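Local structure of MtVAO615 (Myceliophthora thermophila, 6F72) at residues Q75-E78 / E79-S83; L99-N102 / F103-Y106; A199-E202 / G203-Y207; W484-S487 / P488-A492; R494-Y497 / A498-L502. The protein is probably an oxidase of still unidentified substrate, which holds one bicovalently attached FAD and, once reduced, reacts rapidly with molecular oxygen. All coordinates share one frame; numbering follows the deposited sequence.

How the contacts relate
Contact 3 and contact 2 are largely buried: the first opens helix 203-212 in the FAD-binding domain and the second forms the short helix 101-104. Contacts 1 and 4 lie at the surface, with contact 5 between these extremes. Contacts 4 and 5 both use helix 488-508, contact 4 at its start. Contact 2 touches both: Y106 packs against P488 and M491, and N102 probably donates a hydrogen bond to D495. The chemistry follows the position. Contacts 2, 3 and 4 are helix starts, where side-chain oxygens accept from backbone N-H groups; contacts 1 and 5 lie along helices, one with a loose ion pair, the other with an aromatic ring over a wide turn.

Contact 1 (Q75-E78 / E79-S83); sequences QACE and ELKSS
E78 and K81, three residues apart on the surface helix 74-81, form the one salt bridge of this contact, an i to i+3 pair. Their chains run side by side in the same direction. The glutamate is folded back at its second torsion (chi2 -58°) while the lysine stays extended, which brings OE2 of E78 to 3.4 Å from NZ of K81. That is long, and the hydrogen bond within the pair is weak. The lysine also rests on P110 and F111 of a nearby loop.

The backbone bonds are uneven. L80 N donates to A76 O at 3.2 Å with an N-H...O angle of 152°, an ordinary helical bond, while E79 N reaches Q75 O only weakly. K81 N makes two weak bonds, to C77 O and to E78 O, the latter at 3.3 Å. S82 N, one residue on, is buried by the contact and has no partner in the model.

One link is covalent: C77 turns its sulfur into a disulfide with C64, tying the helix to the preceding chain.

The remaining contacts are van der Waals. Q75 and E79 lie alongside each other, with CG of Q75 4.0 Å from OE1 of E79 and the amide plane turned 49° from the carboxylate. SG of C77 lies 4.0 Å from CE of K81. On the side where L80 packs against Q60 and V63, CG of L80 passes 3.5 Å from A76 O.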
# COMPACT_ATOMS: atom_id res chain seq x y z
N GLN A 75 -19.37 -1.53 26.16
CA GLN A 75 -19.11 -0.12 25.81
C GLN A 75 -17.94 0.07 24.84
O GLN A 75 -18.05 0.80 23.86
CB GLN A 75 -18.87 0.68 27.11
CG GLN A 75 -18.98 2.20 27.01
CD GLN A 75 -18.93 2.89 28.38
OE1 GLN A 75 -19.39 2.35 29.40
NE2 GLN A 75 -18.38 4.10 28.41
N ALA A 76 -16.82 -0.61 25.13
CA ALA A 76 -15.59 -0.51 24.32
C ALA A 76 -15.74 -1.30 23.03
O ALA A 76 -15.16 -0.92 21.99
CB ALA A 76 -14.39 -1.01 25.11
N CYS A 77 -16.51 -2.38 23.09
CA CYS A 77 -16.81 -3.18 21.91
C CYS A 77 -17.59 -2.36 20.88
O CYS A 77 -17.30 -2.42 19.69
CB CYS A 77 -17.57 -4.44 22.31
SG CYS A 77 -17.94 -5.52 20.92
N GLU A 78 -18.56 -1.57 21.36
CA GLU A 78 -19.39 -0.72 20.50
C GLU A 78 -18.61 0.41 19.82
O GLU A 78 -18.91 0.75 18.66
CB GLU A 78 -20.60 -0.14 21.26
CG GLU A 78 -21.62 -1.16 21.78
CD GLU A 78 -22.23 -2.04 20.69
OE1 GLU A 78 -22.69 -1.50 19.66
OE2 GLU A 78 -22.27 -3.28 20.87
N GLU A 79 -17.64 0.98 20.53
CA GLU A 79 -16.75 2.02 19.97
C GLU A 79 -15.85 1.50 18.85
O GLU A 79 -15.55 2.22 17.89
CB GLU A 79 -15.92 2.69 21.08
CG GLU A 79 -16.70 3.72 21.89
CD GLU A 79 -16.05 4.06 23.23
OE1 GLU A 79 -16.74 3.99 24.27
OE2 GLU A 79 -14.85 4.41 23.24
N LEU A 80 -15.43 0.23 18.97
CA LEU A 80 -14.67 -0.46 17.92
C LEU A 80 -15.46 -0.62 16.62
O LEU A 80 -14.89 -0.55 15.52
CB LEU A 80 -14.21 -1.84 18.41
CG LEU A 80 -13.10 -2.04 19.44
CD1 LEU A 80 -12.82 -3.52 19.50
CD2 LEU A 80 -11.81 -1.28 19.10
N LYS A 81 -16.78 -0.83 16.75
CA LYS A 81 -17.67 -1.13 15.62
C LYS A 81 -17.82 -0.00 14.62
O LYS A 81 -17.68 -0.23 13.41
CB LYS A 81 -19.06 -1.54 16.12
CG LYS A 81 -19.11 -2.91 16.76
CD LYS A 81 -20.50 -3.20 17.27
CE LYS A 81 -20.52 -4.47 18.08
NZ LYS A 81 -21.87 -5.08 18.04
N SER A 82 -18.08 1.21 15.11
CA SER A 82 -18.45 2.33 14.24
C SER A 82 -17.37 2.75 13.22
O SER A 82 -17.71 3.35 12.20
CB SER A 82 -18.90 3.53 15.06
OG SER A 82 -17.84 3.97 15.90
N SER A 83 -16.10 2.41 13.48
CA SER A 83 -15.00 2.77 12.58
C SER A 83 -14.12 1.59 12.14
O SER A 83 -13.03 1.80 11.60
CB SER A 83 -14.14 3.86 13.22
OG SER A 83 -14.90 5.03 13.47

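Contact 2 (L99-N102 / F103-Y106). With NAG (2-acetamido-2-deoxy-beta-D-glucopyranose), chain C.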
# COMPACT_ATOMS: atom_id res chain seq x y z
N LEU A 99 -5.39 -4.50 9.23
CA LEU A 99 -6.60 -3.78 8.82
C LEU A 99 -7.59 -4.62 7.99
O LEU A 99 -8.79 -4.29 7.91
CB LEU A 99 -6.24 -2.48 8.10
CG LEU A 99 -5.58 -1.27 8.76
CD1 LEU A 99 -5.51 -0.16 7.72
CD2 LEU A 99 -6.33 -0.75 9.96
N SER A 100 -7.11 -5.72 7.40
CA SER A 100 -7.94 -6.51 6.49
C SER A 100 -8.95 -7.42 7.18
O SER A 100 -8.57 -8.40 7.84
CB SER A 100 -7.09 -7.31 5.51
OG SER A 100 -7.85 -8.29 4.85
N GLN A 101 -10.23 -7.12 6.97
CA GLN A 101 -11.34 -7.92 7.51
C GLN A 101 -11.26 -9.35 6.98
O GLN A 101 -11.67 -10.28 7.66
CB GLN A 101 -12.71 -7.31 7.16
CG GLN A 101 -12.91 -5.83 7.46
CD GLN A 101 -12.50 -4.92 6.31
OE1 GLN A 101 -11.66 -5.28 5.49
NE2 GLN A 101 -13.09 -3.73 6.25
N ASN A 102 -10.73 -9.51 5.77
CA ASN A 102 -10.59 -10.84 5.18
C ASN A 102 -9.54 -11.69 5.90
O ASN A 102 -9.72 -12.89 6.06
CB ASN A 102 -10.31 -10.75 3.68
CG ASN A 102 -10.33 -12.11 2.98
OD1 ASN A 102 -11.08 -13.01 3.34
ND2 ASN A 102 -9.51 -12.24 1.95
N PHE A 103 -8.44 -11.05 6.31
CA PHE A 103 -7.38 -11.76 7.02
C PHE A 103 -7.67 -11.90 8.53
O PHE A 103 -7.22 -12.85 9.13
CB PHE A 103 -5.97 -11.21 6.69
CG PHE A 103 -5.53 -11.56 5.29
CD1 PHE A 103 -5.00 -12.83 5.00
CD2 PHE A 103 -5.74 -10.67 4.24
CE1 PHE A 103 -4.64 -13.17 3.71
CE2 PHE A 103 -5.39 -11.01 2.94
CZ PHE A 103 -4.84 -12.26 2.67
N GLN A 104 -8.43 -10.95 9.11
CA GLN A 104 -9.06 -11.13 10.43
C GLN A 104 -9.82 -12.45 10.40
O GLN A 104 -9.70 -13.26 11.32
CB GLN A 104 -10.01 -9.99 10.78
CG GLN A 104 -9.30 -8.69 11.12
CD GLN A 104 -10.19 -7.47 10.98
OE1 GLN A 104 -11.40 -7.58 10.88
NE2 GLN A 104 -9.57 -6.28 10.96
N ASN A 105 -10.55 -12.69 9.30
CA ASN A 105 -11.19 -13.98 9.01
C ASN A 105 -12.09 -14.49 10.17
O ASN A 105 -12.11 -15.69 10.47
CB ASN A 105 -10.14 -15.02 8.61
CG ASN A 105 -10.72 -16.14 7.78
OD1 ASN A 105 -11.77 -15.98 7.17
ND2 ASN A 105 -10.04 -17.27 7.74
N TYR A 106 -12.79 -13.56 10.80
CA TYR A 106 -13.76 -13.83 11.88
C TYR A 106 -13.17 -14.43 13.17
O TYR A 106 -13.92 -14.87 14.04
CB TYR A 106 -14.92 -14.72 11.37
CG TYR A 106 -15.60 -14.22 10.10
CD1 TYR A 106 -16.68 -13.33 10.18
CD2 TYR A 106 -15.19 -14.65 8.83
CE1 TYR A 106 -17.33 -12.87 9.03
CE2 TYR A 106 -15.83 -14.20 7.67
CZ TYR A 106 -16.90 -13.31 7.78
OH TYR A 106 -17.57 -12.85 6.68
C1 NAG C . -10.46 -18.40 6.95
C2 NAG C . -9.34 -18.40 5.89
C3 NAG C . -9.42 -19.65 5.01
C4 NAG C . -9.47 -20.95 5.84
C5 NAG C . -10.49 -20.83 6.98
C6 NAG C . -10.37 -21.98 7.97
C7 NAG C . -8.41 -16.26 5.05
C8 NAG C . -8.63 -15.14 4.08
N2 NAG C . -9.35 -17.22 5.03
O3 NAG C . -8.29 -19.67 4.13
O4 NAG C . -9.90 -22.04 5.01
O5 NAG C . -10.35 -19.61 7.71
O6 NAG C . -11.63 -22.10 8.63
O7 NAG C . -7.42 -16.28 5.77
O HOH W 1 -10.76 -3.73 9.92
O HOH W 2 -13.57 -11.28 9.44
O HOH W 3 -12.68 -14.41 5.21
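The N-cap of the short helix 101-104 is S100, whose hydroxyl meets F103 in two ways. OG of S100 accepts from F103 N at 3.2 Å, with a weaker bond from N102 N, and it also sits at the edge of the F103 ring, near the ring plane, 3.2 Å from CD2. Its chi1 of 166° turns OG beside the serine's own carbonyl carbon and over the first turn. The serine carbonyl takes the first full helical bond, Q104 N to S100 O at 2.9 Å and nearly straight (171°); the next runs from N105 N to Q101 O.

Q101 and Q104 lie side by side, but their amides bond to different groups: Q101 NE2 to D85 and Y409, Q104 OE1 to W84. One water joins L99 O to Q104 NE2. N102 turns its ND2 to D495 on helix 488-508.

N105, the first residue past the helix, has positive phi and carries an N-linked sugar. A second water, lying over a face of the Y106 ring, links Q101 O to Y106 N. The sugar's acetamide methyl C8 folds back to 3.2 Å from N102 O, and its C1 is bonded to N105 ND2 at 1.4 Å.

Contact 3 (A199-E202 / G203-Y207); sequences AGVE and GFEAY
F204 lies alongside E202, its ring corner CE1 3.6 Å from CB of the glutamate and its plane 69° from the carboxylate. A chi1 of 71°, placing the ring between its own backbone N and carbonyl carbon, swings it back beside E202, two residues earlier. The ring also meets Y404 edge-to-face and rests on I89.

E205 reaches back to E202: its OE1 accepts from E202 N at 2.9 Å in a nearly straight bond (167°). These residues start helix 203-212, within the FAD-binding domain of the PCMH type. E202 holds the N-cap position, so the acid three residues on satisfies the N-cap N-H, while E202 O accepts from A206 N at 2.9 Å and, weakly, from E205 N.

OE2 of E202 and OE1 of E205 are 4.1 Å apart, their carboxylate planes steeply inclined to each other. K177 makes salt bridges to both and hydrogen-bonds to G200 O as well, which probably offsets the repulsion between the two carboxylates. Three residues before E202, A199 touches the FAD. The apolar contact is made by V201, whose CG1 packs against the first turn, 3.8 Å from CB of E205 and 4.1 Å from CB of A206.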
# COMPACT_ATOMS: atom_id res chain seq x y z
N ALA A 199 11.29 3.45 10.21
CA ALA A 199 10.45 2.48 9.52
C ALA A 199 8.93 2.57 9.80
O ALA A 199 8.13 2.14 8.97
CB ALA A 199 10.95 1.07 9.77
N GLY A 200 8.56 3.13 10.95
CA GLY A 200 7.16 3.28 11.34
C GLY A 200 6.53 4.61 10.97
O GLY A 200 5.36 4.84 11.26
N VAL A 201 7.30 5.50 10.33
CA VAL A 201 6.77 6.82 9.93
C VAL A 201 5.63 6.63 8.91
O VAL A 201 5.79 5.95 7.89
CB VAL A 201 7.87 7.79 9.40
CG1 VAL A 201 7.27 9.11 8.91
CG2 VAL A 201 8.91 8.08 10.49
N GLU A 202 4.47 7.22 9.23
CA GLU A 202 3.27 7.12 8.39
C GLU A 202 3.13 8.38 7.55
O GLU A 202 3.74 9.40 7.86
CB GLU A 202 2.02 6.89 9.27
CG GLU A 202 2.05 5.55 9.99
CD GLU A 202 0.90 5.38 10.95
OE1 GLU A 202 -0.19 4.97 10.50
OE2 GLU A 202 1.09 5.66 12.16
N GLY A 203 2.35 8.29 6.48
CA GLY A 203 2.16 9.40 5.54
C GLY A 203 1.95 10.76 6.18
O GLY A 203 2.64 11.71 5.82
N PHE A 204 1.04 10.82 7.16
CA PHE A 204 0.72 12.06 7.90
C PHE A 204 1.88 12.65 8.71
O PHE A 204 1.99 13.87 8.84
CB PHE A 204 -0.55 11.90 8.76
CG PHE A 204 -0.37 11.02 9.98
CD1 PHE A 204 -0.58 9.63 9.91
CD2 PHE A 204 -0.05 11.57 11.23
CE1 PHE A 204 -0.44 8.82 11.04
CE2 PHE A 204 0.09 10.77 12.36
CZ PHE A 204 -0.11 9.39 12.27
N GLU A 205 2.72 11.76 9.25
CA GLU A 205 3.94 12.14 9.95
C GLU A 205 4.98 12.68 8.96
O GLU A 205 5.56 13.75 9.19
CB GLU A 205 4.46 10.96 10.78
CG GLU A 205 3.68 10.77 12.08
CD GLU A 205 3.71 9.35 12.63
OE1 GLU A 205 4.10 8.41 11.90
OE2 GLU A 205 3.33 9.17 13.81
N ALA A 206 5.20 11.95 7.86
CA ALA A 206 6.08 12.41 6.78
C ALA A 206 5.67 13.80 6.26
O ALA A 206 6.54 14.65 6.06
CB ALA A 206 6.12 11.39 5.65
N TYR A 207 4.37 14.03 6.09
CA TYR A 207 3.85 15.31 5.56
C TYR A 207 3.98 16.46 6.54
O TYR A 207 4.33 17.57 6.12
CB TYR A 207 2.38 15.20 5.11
CG TYR A 207 2.13 14.19 4.00
CD1 TYR A 207 3.16 13.79 3.13
CD2 TYR A 207 0.86 13.65 3.81
CE1 TYR A 207 2.92 12.86 2.12
CE2 TYR A 207 0.61 12.73 2.80
CZ TYR A 207 1.65 12.34 1.96
OH TYR A 207 1.41 11.43 0.96

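Contact 4 (W484-S487 / P488-A492)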
# COMPACT_ATOMS: atom_id res chain seq x y z
N TRP A 484 -20.35 -7.14 6.65
CA TRP A 484 -20.53 -7.79 7.94
C TRP A 484 -21.88 -8.53 8.12
O TRP A 484 -22.02 -9.35 9.03
CB TRP A 484 -20.28 -6.80 9.08
CG TRP A 484 -18.81 -6.48 9.24
CD1 TRP A 484 -18.20 -5.29 9.02
CD2 TRP A 484 -17.78 -7.39 9.66
NE1 TRP A 484 -16.85 -5.38 9.28
CE2 TRP A 484 -16.56 -6.66 9.67
CE3 TRP A 484 -17.76 -8.75 10.05
CZ2 TRP A 484 -15.33 -7.24 10.04
CZ3 TRP A 484 -16.55 -9.32 10.42
CH2 TRP A 484 -15.34 -8.57 10.40
N ASP A 485 -22.86 -8.24 7.25
CA ASP A 485 -24.14 -8.98 7.22
C ASP A 485 -24.10 -10.25 6.39
O ASP A 485 -25.00 -11.10 6.50
CB ASP A 485 -25.25 -8.11 6.64
CG ASP A 485 -25.56 -6.91 7.49
OD1 ASP A 485 -25.25 -6.90 8.70
OD2 ASP A 485 -26.14 -5.96 6.94
N ALA A 486 -23.12 -10.36 5.50
CA ALA A 486 -22.99 -11.50 4.60
C ALA A 486 -22.38 -12.67 5.37
O ALA A 486 -21.82 -12.47 6.44
CB ALA A 486 -22.12 -11.12 3.39
N SER A 487 -22.48 -13.87 4.83
CA SER A 487 -21.83 -15.03 5.43
C SER A 487 -20.31 -15.06 5.18
O SER A 487 -19.82 -14.39 4.27
CB SER A 487 -22.49 -16.31 4.94
OG SER A 487 -22.06 -16.62 3.64
N PRO A 488 -19.55 -15.85 5.99
CA PRO A 488 -18.12 -16.11 5.68
C PRO A 488 -17.91 -16.72 4.30
O PRO A 488 -16.93 -16.40 3.63
CB PRO A 488 -17.71 -17.13 6.74
CG PRO A 488 -18.64 -16.90 7.88
CD PRO A 488 -19.93 -16.38 7.32
N GLU A 489 -18.83 -17.59 3.91
CA GLU A 489 -18.78 -18.26 2.62
C GLU A 489 -18.95 -17.26 1.46
O GLU A 489 -18.27 -17.38 0.44
CB GLU A 489 -19.83 -19.38 2.57
CG GLU A 489 -19.59 -20.51 3.58
CD GLU A 489 -20.05 -20.20 5.02
OE1 GLU A 489 -21.00 -19.40 5.24
OE2 GLU A 489 -19.44 -20.78 5.96
N GLU A 490 -19.81 -16.26 1.67
CA GLU A 490 -20.00 -15.15 0.72
C GLU A 490 -18.77 -14.22 0.58
O GLU A 490 -18.46 -13.76 -0.53
CB GLU A 490 -21.25 -14.33 1.06
CG GLU A 490 -22.52 -15.11 0.76
CD GLU A 490 -23.80 -14.39 1.16
OE1 GLU A 490 -23.90 -13.83 2.28
OE2 GLU A 490 -24.73 -14.41 0.34
N MET A 491 -18.08 -13.95 1.69
CA MET A 491 -16.84 -13.19 1.61
C MET A 491 -15.73 -13.99 0.95
O MET A 491 -14.92 -13.41 0.22
CB MET A 491 -16.42 -12.65 2.98
CG MET A 491 -17.30 -11.53 3.50
SD MET A 491 -17.57 -10.09 2.44
CE MET A 491 -18.99 -10.57 1.43
N ALA A 492 -15.71 -15.30 1.21
CA ALA A 492 -14.74 -16.21 0.60
C ALA A 492 -14.96 -16.28 -0.91
O ALA A 492 -13.99 -16.33 -1.68
CB ALA A 492 -14.80 -17.59 1.23
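S487 and E490 form a capping box at the start of helix 488-508, each side chain meeting the backbone N-H of the other. S487 OG accepts from E490 N at 3.0 Å (155°), and OE1 of E490 accepts from S487 N at 2.9 Å with an angle of 168°, using the lone pair that faces away from its other oxygen. The serine's chi1 of 77° sets OG between its own N and carbonyl carbon, pointing into the first turn, and the extended glutamate chain comes back along the serine, its CG 3.3 Å from OG.

Two further hydrogen bonds extend this cap. S487 OG gives a weak one to OE1 of E489 at 3.4 Å, so the hydroxyl acts as acceptor and donor at once. M491 N closes the first helical turn on S487 O at 3.1 Å.

The apolar part comes from A486 and M491. The bent methionine brings its CE to 3.7 Å from CB of A486, and the M491 side chain also packs on Y106 and W482. The polar OE1 of E490 borders this apolar patch, 3.4 Å from CB of A486.

P488, first in the helix, has no N-H to satisfy, while E489 and E490 bring two acids to the helix's N-terminal end, where the helix dipole would probably favour their charged form.

Contact 5 (R494-Y497 / A498-L502); sequences RDRY and AAETL
The Y497 ring has the backbone N of L502 over one face, and CG2 of T501 approaches it obliquely, 3.6 Å from CE1. Tyrosine and threonine side chains cross at about a right angle. CB of L502 lies 3.8 Å from CE2 of the ring, and the leucine side chain crosses the tyrosine's at a slant, its CD1 3.9 Å from OH of Y497. The first torsion, chi1 169°, lays the ring beside the tyrosine's own carbonyl and along the next turn; beyond it, Y497 meets the F445 ring and V442.

The side chains of R496 and E500 lie side by side, guanidinium and carboxylate planes 45° apart. NE of R496 and OE2 of E500 are 4.5 Å apart, beyond a salt bridge, and OE2 of E500 instead rests 3.5 Å from CB of R496.

Residues 498-502 of helix 488-508 form a wider pi-type turn. Y497 O accepts twice, from T501 N at 3.0 Å and from L502 N at 2.9 Å, the latter with an N-H...O angle of 169°. Before it the pattern is alpha-helical: A498 N bonds to R494 O, A499 N to D495 O and E500 N to R496 O. On the buried side, D495 hydrogen-bonds to H522 and N521 while A498 and L502 pack on N414 of strand 412-419. R494 NH1 donates to S481 O, and the R494 side chain lies on F412 and A444.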
# COMPACT_ATOMS: atom_id res chain seq x y z
N ARG A 494 -16.41 -13.79 -2.63
CA ARG A 494 -15.98 -12.46 -3.12
C ARG A 494 -14.45 -12.39 -3.34
O ARG A 494 -13.95 -11.83 -4.35
CB ARG A 494 -16.49 -11.35 -2.19
CG ARG A 494 -16.35 -9.95 -2.77
CD ARG A 494 -17.06 -8.90 -1.94
NE ARG A 494 -18.50 -8.92 -2.16
CZ ARG A 494 -19.40 -8.19 -1.49
NH1 ARG A 494 -19.02 -7.34 -0.54
NH2 ARG A 494 -20.68 -8.31 -1.79
N ASP A 495 -13.72 -12.98 -2.39
CA ASP A 495 -12.27 -13.18 -2.47
C ASP A 495 -11.87 -13.92 -3.77
O ASP A 495 -11.01 -13.42 -4.53
CB ASP A 495 -11.79 -13.93 -1.21
CG ASP A 495 -10.38 -13.55 -0.80
OD1 ASP A 495 -9.91 -12.45 -1.17
OD2 ASP A 495 -9.75 -14.36 -0.07
N ARG A 496 -12.48 -15.09 -4.03
CA ARG A 496 -12.17 -15.86 -5.24
C ARG A 496 -12.64 -15.17 -6.53
O ARG A 496 -11.93 -15.22 -7.55
CB ARG A 496 -12.68 -17.30 -5.17
CG ARG A 496 -12.00 -18.15 -4.09
CD ARG A 496 -12.55 -19.57 -4.05
NE ARG A 496 -14.02 -19.59 -4.06
CZ ARG A 496 -14.82 -19.61 -2.98
NH1 ARG A 496 -14.33 -19.62 -1.75
NH2 ARG A 496 -16.13 -19.61 -3.15
N TYR A 497 -13.81 -14.53 -6.48
CA TYR A 497 -14.26 -13.67 -7.57
C TYR A 497 -13.20 -12.62 -7.95
O TYR A 497 -12.89 -12.46 -9.14
CB TYR A 497 -15.60 -12.97 -7.27
CG TYR A 497 -15.93 -11.89 -8.27
CD1 TYR A 497 -16.43 -12.21 -9.55
CD2 TYR A 497 -15.72 -10.54 -7.96
CE1 TYR A 497 -16.70 -11.21 -10.48
CE2 TYR A 497 -16.01 -9.54 -8.87
CZ TYR A 497 -16.47 -9.87 -10.13
OH TYR A 497 -16.74 -8.85 -11.01
N ALA A 498 -12.65 -11.92 -6.96
CA ALA A 498 -11.69 -10.86 -7.26
C ALA A 498 -10.44 -11.41 -7.98
O ALA A 498 -10.07 -10.91 -9.03
CB ALA A 498 -11.32 -10.07 -6.02
N ALA A 499 -9.87 -12.48 -7.41
CA ALA A 499 -8.65 -13.11 -7.89
C ALA A 499 -8.78 -13.78 -9.26
O ALA A 499 -7.89 -13.61 -10.10
CB ALA A 499 -8.15 -14.13 -6.88
N GLU A 500 -9.85 -14.53 -9.48
CA GLU A 500 -9.91 -15.41 -10.64
C GLU A 500 -10.88 -14.99 -11.74
O GLU A 500 -10.86 -15.56 -12.83
CB GLU A 500 -10.04 -16.88 -10.22
CG GLU A 500 -11.39 -17.31 -9.66
CD GLU A 500 -11.25 -18.36 -8.58
OE1 GLU A 500 -10.13 -18.61 -8.10
OE2 GLU A 500 -12.27 -18.95 -8.20
N THR A 501 -11.68 -13.96 -11.46
CA THR A 501 -12.62 -13.42 -12.43
C THR A 501 -12.36 -11.96 -12.70
O THR A 501 -12.11 -11.59 -13.85
CB THR A 501 -14.11 -13.69 -12.04
OG1 THR A 501 -14.31 -15.09 -11.91
CG2 THR A 501 -15.08 -13.16 -13.09
N LEU A 502 -12.43 -11.12 -11.67
CA LEU A 502 -12.31 -9.68 -11.90
C LEU A 502 -10.89 -9.26 -12.36
O LEU A 502 -10.75 -8.55 -13.37
CB LEU A 502 -12.78 -8.86 -10.70
CG LEU A 502 -12.73 -7.34 -10.87
CD1 LEU A 502 -13.59 -6.83 -12.01
CD2 LEU A 502 -13.12 -6.65 -9.59